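Local coordinates for extracellular endo-alpha-(1->5)-L-arabinanase 1 (Bacillus subtilis, PDB 1UV4), which hydrolyses internal alpha-1,5-arabinofuranosidic linkages in linear and branched arabinan, a step in plant cell-wall degradation, and carries bound calcium, at residues S173-P178 and Y196-S201; S22-L27 and I258-I263. All blocks are in the same frame, centred on the assembly; numbering follows the deposited sequence.

Contact 1 (S173-P178 and Y196-S201); sequences SIAARP and YYLMVS. With EDO (1,2-ethanediol), chain F.
Ile174 and Ala175 pack against Leu198 and Val200 where two neighbouring blades of the five-bladed beta-propeller face each other. Strand 170-175 belongs to one blade and strand 195-203 to the next. Their short segments lie 9.0 Å apart at an angle of 66°, and the two strands meet through side chains. The tight part is apolar and buried. Leu198 is at its middle. Its CG stands anti to the backbone N (chi1 176°), and the branch reaches across to the other strand. Leu198 CD2 does most of the touching: it lies 3.9 Å from Ala175 CB and also meets the carbonyl oxygen of Ile174. Both methyls of Leu198 flank the end of Ile174, with Leu198 CD2 4.0 Å from Ile174 CD1 and Leu198 CD1 only slightly farther. The two side chains cross at a slant. Val200 CG1 to Ala175 CB, at 4.3 Å, is the longer edge of this buried patch. A classic beta bulge brings Ile174 and Ala175 to the same side: they are together opposite Ile155 of strand 155-160, and both point their CB toward strand 195-203. Ile155 itself touches Ile174, Ala175 and Val200, and Leu189 of strand 184-192 packs on Ile174. The side chain of Val200 is about 7 Å from that of Glu185, the inferred proton donor.

The looser side is at the ends of segment 173-178. Past the strand, Arg177 folds back toward the second blade. It makes a cation-pi contact with Phe202 and a hydrogen bond to the carbonyl of Ala183. Ser173 is partly exposed, and its hydroxyl bonds to Lys156 NZ and to a 1,2-ethanediol, probably from the crystallisation liquor, with Ser173 OG 2.8 Å from O1 of the diol.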
# COMPACT_ATOMS: atom_id res chain seq x y z
N SER A 173 -9.21 13.39 5.40
CA SER A 173 -7.76 13.48 5.60
C SER A 173 -7.37 12.80 6.89
O SER A 173 -7.92 13.09 7.92
CB SER A 173 -7.33 14.94 5.64
OG SER A 173 -7.64 15.57 4.43
N ILE A 174 -6.41 11.86 6.81
CA ILE A 174 -6.04 11.09 8.01
C ILE A 174 -4.57 11.08 8.41
O ILE A 174 -4.25 10.73 9.55
CB ILE A 174 -6.59 9.63 7.94
CG1 ILE A 174 -6.06 8.87 6.75
CG2 ILE A 174 -8.12 9.63 8.00
CD1 ILE A 174 -6.43 7.38 6.77
N ALA A 175 -3.66 11.51 7.52
CA ALA A 175 -2.26 11.70 7.91
C ALA A 175 -1.60 12.67 6.98
O ALA A 175 -1.91 12.71 5.80
CB ALA A 175 -1.43 10.37 7.97
N ALA A 176 -0.73 13.51 7.54
CA ALA A 176 -0.02 14.52 6.75
C ALA A 176 1.32 14.82 7.42
O ALA A 176 1.50 14.61 8.61
CB ALA A 176 -0.87 15.78 6.69
N ARG A 177 2.27 15.38 6.66
CA ARG A 177 3.50 15.90 7.22
C ARG A 177 3.72 17.33 6.73
O ARG A 177 4.60 17.58 5.93
CB ARG A 177 4.70 15.05 6.89
CG ARG A 177 4.59 13.60 7.39
CD ARG A 177 5.85 12.84 7.11
NE ARG A 177 6.92 13.15 8.02
CZ ARG A 177 8.19 12.87 7.81
NH1 ARG A 177 8.57 12.30 6.66
NH2 ARG A 177 9.10 13.17 8.73
N PRO A 178 2.93 18.26 7.27
CA PRO A 178 2.91 19.65 6.77
C PRO A 178 4.26 20.34 6.88
O PRO A 178 4.52 21.25 6.04
CB PRO A 178 1.86 20.33 7.65
CG PRO A 178 1.67 19.42 8.81
CD PRO A 178 1.96 18.06 8.36
N TYR A 196 -8.94 1.59 15.39
CA TYR A 196 -8.38 1.69 14.04
C TYR A 196 -6.91 2.04 14.14
O TYR A 196 -6.51 2.92 14.90
CB TYR A 196 -9.15 2.73 13.22
CG TYR A 196 -10.58 2.30 12.99
CD1 TYR A 196 -10.92 1.40 11.98
CD2 TYR A 196 -11.60 2.77 13.80
CE1 TYR A 196 -12.24 1.00 11.76
CE2 TYR A 196 -12.91 2.38 13.60
CZ TYR A 196 -13.24 1.49 12.57
OH TYR A 196 -14.56 1.11 12.36
N TYR A 197 -6.09 1.31 13.39
CA TYR A 197 -4.66 1.56 13.30
C TYR A 197 -4.27 1.94 11.90
O TYR A 197 -4.65 1.23 10.95
CB TYR A 197 -3.83 0.34 13.73
CG TYR A 197 -4.00 -0.00 15.19
CD1 TYR A 197 -3.19 0.58 16.18
CD2 TYR A 197 -5.00 -0.88 15.60
CE1 TYR A 197 -3.38 0.28 17.52
CE2 TYR A 197 -5.21 -1.18 16.97
CZ TYR A 197 -4.39 -0.61 17.92
OH TYR A 197 -4.56 -0.89 19.26
N LEU A 198 -3.53 3.02 11.77
CA LEU A 198 -2.98 3.49 10.49
C LEU A 198 -1.45 3.40 10.55
O LEU A 198 -0.84 3.93 11.47
CB LEU A 198 -3.37 4.91 10.23
CG LEU A 198 -2.78 5.54 8.97
CD1 LEU A 198 -3.26 4.88 7.69
CD2 LEU A 198 -3.13 7.03 8.95
N MET A 199 -0.84 2.69 9.62
CA MET A 199 0.58 2.76 9.39
C MET A 199 0.84 3.48 8.07
O MET A 199 0.09 3.31 7.12
CB MET A 199 1.21 1.38 9.30
CG MET A 199 1.00 0.53 10.46
SD MET A 199 1.97 -1.02 10.27
CE MET A 199 1.63 -1.83 11.79
N VAL A 200 1.88 4.31 8.04
CA VAL A 200 2.30 4.97 6.82
C VAL A 200 3.82 4.79 6.68
O VAL A 200 4.51 4.46 7.64
CB VAL A 200 1.94 6.47 6.80
CG1 VAL A 200 0.48 6.65 6.96
CG2 VAL A 200 2.68 7.23 7.88
N SER A 201 4.32 4.91 5.46
CA SER A 201 5.74 5.07 5.22
C SER A 201 6.09 6.56 5.27
O SER A 201 5.47 7.35 4.56
CB SER A 201 6.10 4.48 3.87
OG SER A 201 5.84 3.09 3.85
C1 EDO F . -10.52 16.40 2.50
O1 EDO F . -10.26 16.24 3.88
C2 EDO F . -9.49 15.63 1.70
O2 EDO F . -8.57 16.54 1.16

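Contact 2 (S22-L27 and I258-I263); sequences SSWYAL and IVNGNI. With EDO (1,2-ethanediol), chain G.
Trp24 reaches from strand 23-29 to the turn that joins strands 250-259 and 263-270. It alone carries the contact for segment 22-27. Ser22 precedes the strand, and Ser23 begins it. At Trp24 the CG is anti to the carbonyl carbon (chi1 -69°), and the six-membered ring extends toward the turn. Trp24 CH2 lies 4.2 Å from Ile263 CD1 and equally far from Asn260 ND2. The amide nitrogen is at the ring edge, near its plane, with ring and amide planes 35° apart. Ile263 and Val259 come up obliquely, and Val259 CG1 is 4.4 Å from Trp24 CZ3. The turn holds its own shape. Val259 N donates to Ile263 O at 2.9 Å, and the returning bond from Ile263 N to Val259 O is weak. Asn262 and Ile263 both face Val259 in a classic beta bulge. Asn260 and Gly261 have positive phi angles at the bend, and the backbone at Gly261 calls for glycine. Asn260 OD1 accepts a weak bond from O2 of a 1,2-ethanediol, which also bonds to Met17 O. The side chain of Val259 lies about 6 Å from a bound calcium ion and about 4 Å from that of Asp257, a calcium ligand.

Further along, Ala26 rests on Trp48 and Leu279. Trp24 thus bridges two neighbouring blades. Strand 23-29 lies between strands 16-20 and 37-42, Met17 of strand 16-20 touches both Trp24 and Val259, and Ile281 of strand 276-283 backs Ile263.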
# COMPACT_ATOMS: atom_id res chain seq x y z
N SER A 22 -2.64 -23.67 -1.59
CA SER A 22 -1.37 -24.06 -0.96
C SER A 22 -0.24 -23.05 -1.25
O SER A 22 0.90 -23.31 -0.86
CB SER A 22 -0.94 -25.45 -1.43
OG SER A 22 -0.69 -25.44 -2.83
N SER A 23 -0.54 -21.91 -1.88
CA SER A 23 0.46 -20.91 -2.22
C SER A 23 0.18 -19.54 -1.63
O SER A 23 -0.97 -19.17 -1.41
CB SER A 23 0.61 -20.72 -3.73
OG SER A 23 0.97 -21.94 -4.33
N TRP A 24 1.25 -18.77 -1.45
CA TRP A 24 1.18 -17.35 -1.19
C TRP A 24 1.45 -16.59 -2.51
O TRP A 24 2.27 -17.03 -3.31
CB TRP A 24 2.24 -16.95 -0.18
CG TRP A 24 2.01 -17.46 1.20
CD1 TRP A 24 2.52 -18.56 1.78
CD2 TRP A 24 1.21 -16.81 2.18
NE1 TRP A 24 2.06 -18.65 3.07
CE2 TRP A 24 1.26 -17.58 3.34
CE3 TRP A 24 0.42 -15.66 2.18
CZ2 TRP A 24 0.56 -17.22 4.51
CZ3 TRP A 24 -0.26 -15.30 3.32
CH2 TRP A 24 -0.20 -16.08 4.46
N TYR A 25 0.77 -15.45 -2.70
CA TYR A 25 1.04 -14.55 -3.82
C TYR A 25 1.40 -13.22 -3.23
O TYR A 25 0.67 -12.71 -2.34
CB TYR A 25 -0.17 -14.42 -4.75
CG TYR A 25 -0.45 -15.71 -5.48
CD1 TYR A 25 -1.23 -16.69 -4.89
CD2 TYR A 25 0.10 -15.96 -6.73
CE1 TYR A 25 -1.47 -17.91 -5.51
CE2 TYR A 25 -0.16 -17.18 -7.38
CZ TYR A 25 -0.95 -18.13 -6.75
OH TYR A 25 -1.25 -19.39 -7.28
N ALA A 26 2.51 -12.69 -3.68
CA ALA A 26 2.94 -11.35 -3.34
C ALA A 26 2.92 -10.52 -4.61
O ALA A 26 3.46 -10.92 -5.65
CB ALA A 26 4.33 -11.33 -2.71
N LEU A 27 2.26 -9.37 -4.56
CA LEU A 27 2.20 -8.50 -5.72
C LEU A 27 2.92 -7.21 -5.37
O LEU A 27 2.98 -6.81 -4.20
CB LEU A 27 0.77 -8.17 -6.11
CG LEU A 27 -0.07 -9.38 -6.50
CD1 LEU A 27 -0.56 -10.10 -5.30
CD2 LEU A 27 -1.30 -8.96 -7.35
N ILE A 258 -0.50 -4.75 6.02
CA ILE A 258 -0.99 -5.70 7.05
C ILE A 258 -1.78 -6.76 6.35
O ILE A 258 -2.76 -6.45 5.62
CB ILE A 258 -1.83 -5.01 8.09
CG1 ILE A 258 -0.98 -4.00 8.88
CG2 ILE A 258 -2.34 -6.05 9.05
CD1 ILE A 258 -1.85 -2.92 9.64
N VAL A 259 -1.36 -8.01 6.54
CA VAL A 259 -1.90 -9.17 5.91
C VAL A 259 -2.55 -10.08 7.01
O VAL A 259 -1.94 -10.39 8.04
CB VAL A 259 -0.78 -9.83 5.05
CG1 VAL A 259 -1.23 -11.17 4.57
CG2 VAL A 259 -0.39 -8.90 3.91
N ASN A 260 -3.80 -10.49 6.82
CA ASN A 260 -4.51 -11.34 7.80
C ASN A 260 -4.54 -10.79 9.25
O ASN A 260 -4.71 -11.53 10.21
CB ASN A 260 -3.91 -12.76 7.83
CG ASN A 260 -4.01 -13.49 6.49
OD1 ASN A 260 -4.43 -12.93 5.47
ND2 ASN A 260 -3.62 -14.77 6.50
N GLY A 261 -4.41 -9.48 9.40
CA GLY A 261 -4.45 -8.85 10.69
C GLY A 261 -3.15 -8.92 11.49
O GLY A 261 -2.90 -7.99 12.23
N ASN A 262 -2.32 -9.96 11.27
CA ASN A 262 -1.18 -10.28 12.14
C ASN A 262 0.13 -10.64 11.45
O ASN A 262 0.95 -11.38 12.00
CB ASN A 262 -1.56 -11.44 13.09
CG ASN A 262 -1.83 -12.75 12.39
OD1 ASN A 262 -1.63 -12.90 11.19
ND2 ASN A 262 -2.35 -13.74 13.16
N ILE A 263 0.28 -10.15 10.24
CA ILE A 263 1.51 -10.29 9.47
C ILE A 263 1.79 -8.94 8.87
O ILE A 263 0.87 -8.35 8.34
CB ILE A 263 1.34 -11.32 8.32
CG1 ILE A 263 0.98 -12.70 8.90
CG2 ILE A 263 2.63 -11.34 7.45
CD1 ILE A 263 0.70 -13.79 7.84
C1 EDO G . -4.74 -9.83 1.61
O1 EDO G . -3.51 -9.15 1.59
C2 EDO G . -5.02 -10.37 3.00
O2 EDO G . -5.91 -11.45 2.92

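In the fold
Both contacts join neighbouring blades of the same propeller, and their centres are 22 Å apart. One blade combines the N-terminal strand 4-8 with the three C-terminal strands 250-259, 263-270 and 276-283, which closes the propeller ring. Contact 2 joins this blade to the one of strands 16-20, 23-29, 37-42 and 49-54. Both segments of contact 1 lie, in sequence, between the two segments of contact 2. The contacts meet directly: Met199 CE of strand 195-203 packs on Ile258 CD1 of strand 250-259, 4.2 Å away. Contact 1 thus adjoins the ring-closing blade from its other neighbour. Asp257, which binds calcium, lies on strand 250-259 close to contact 2.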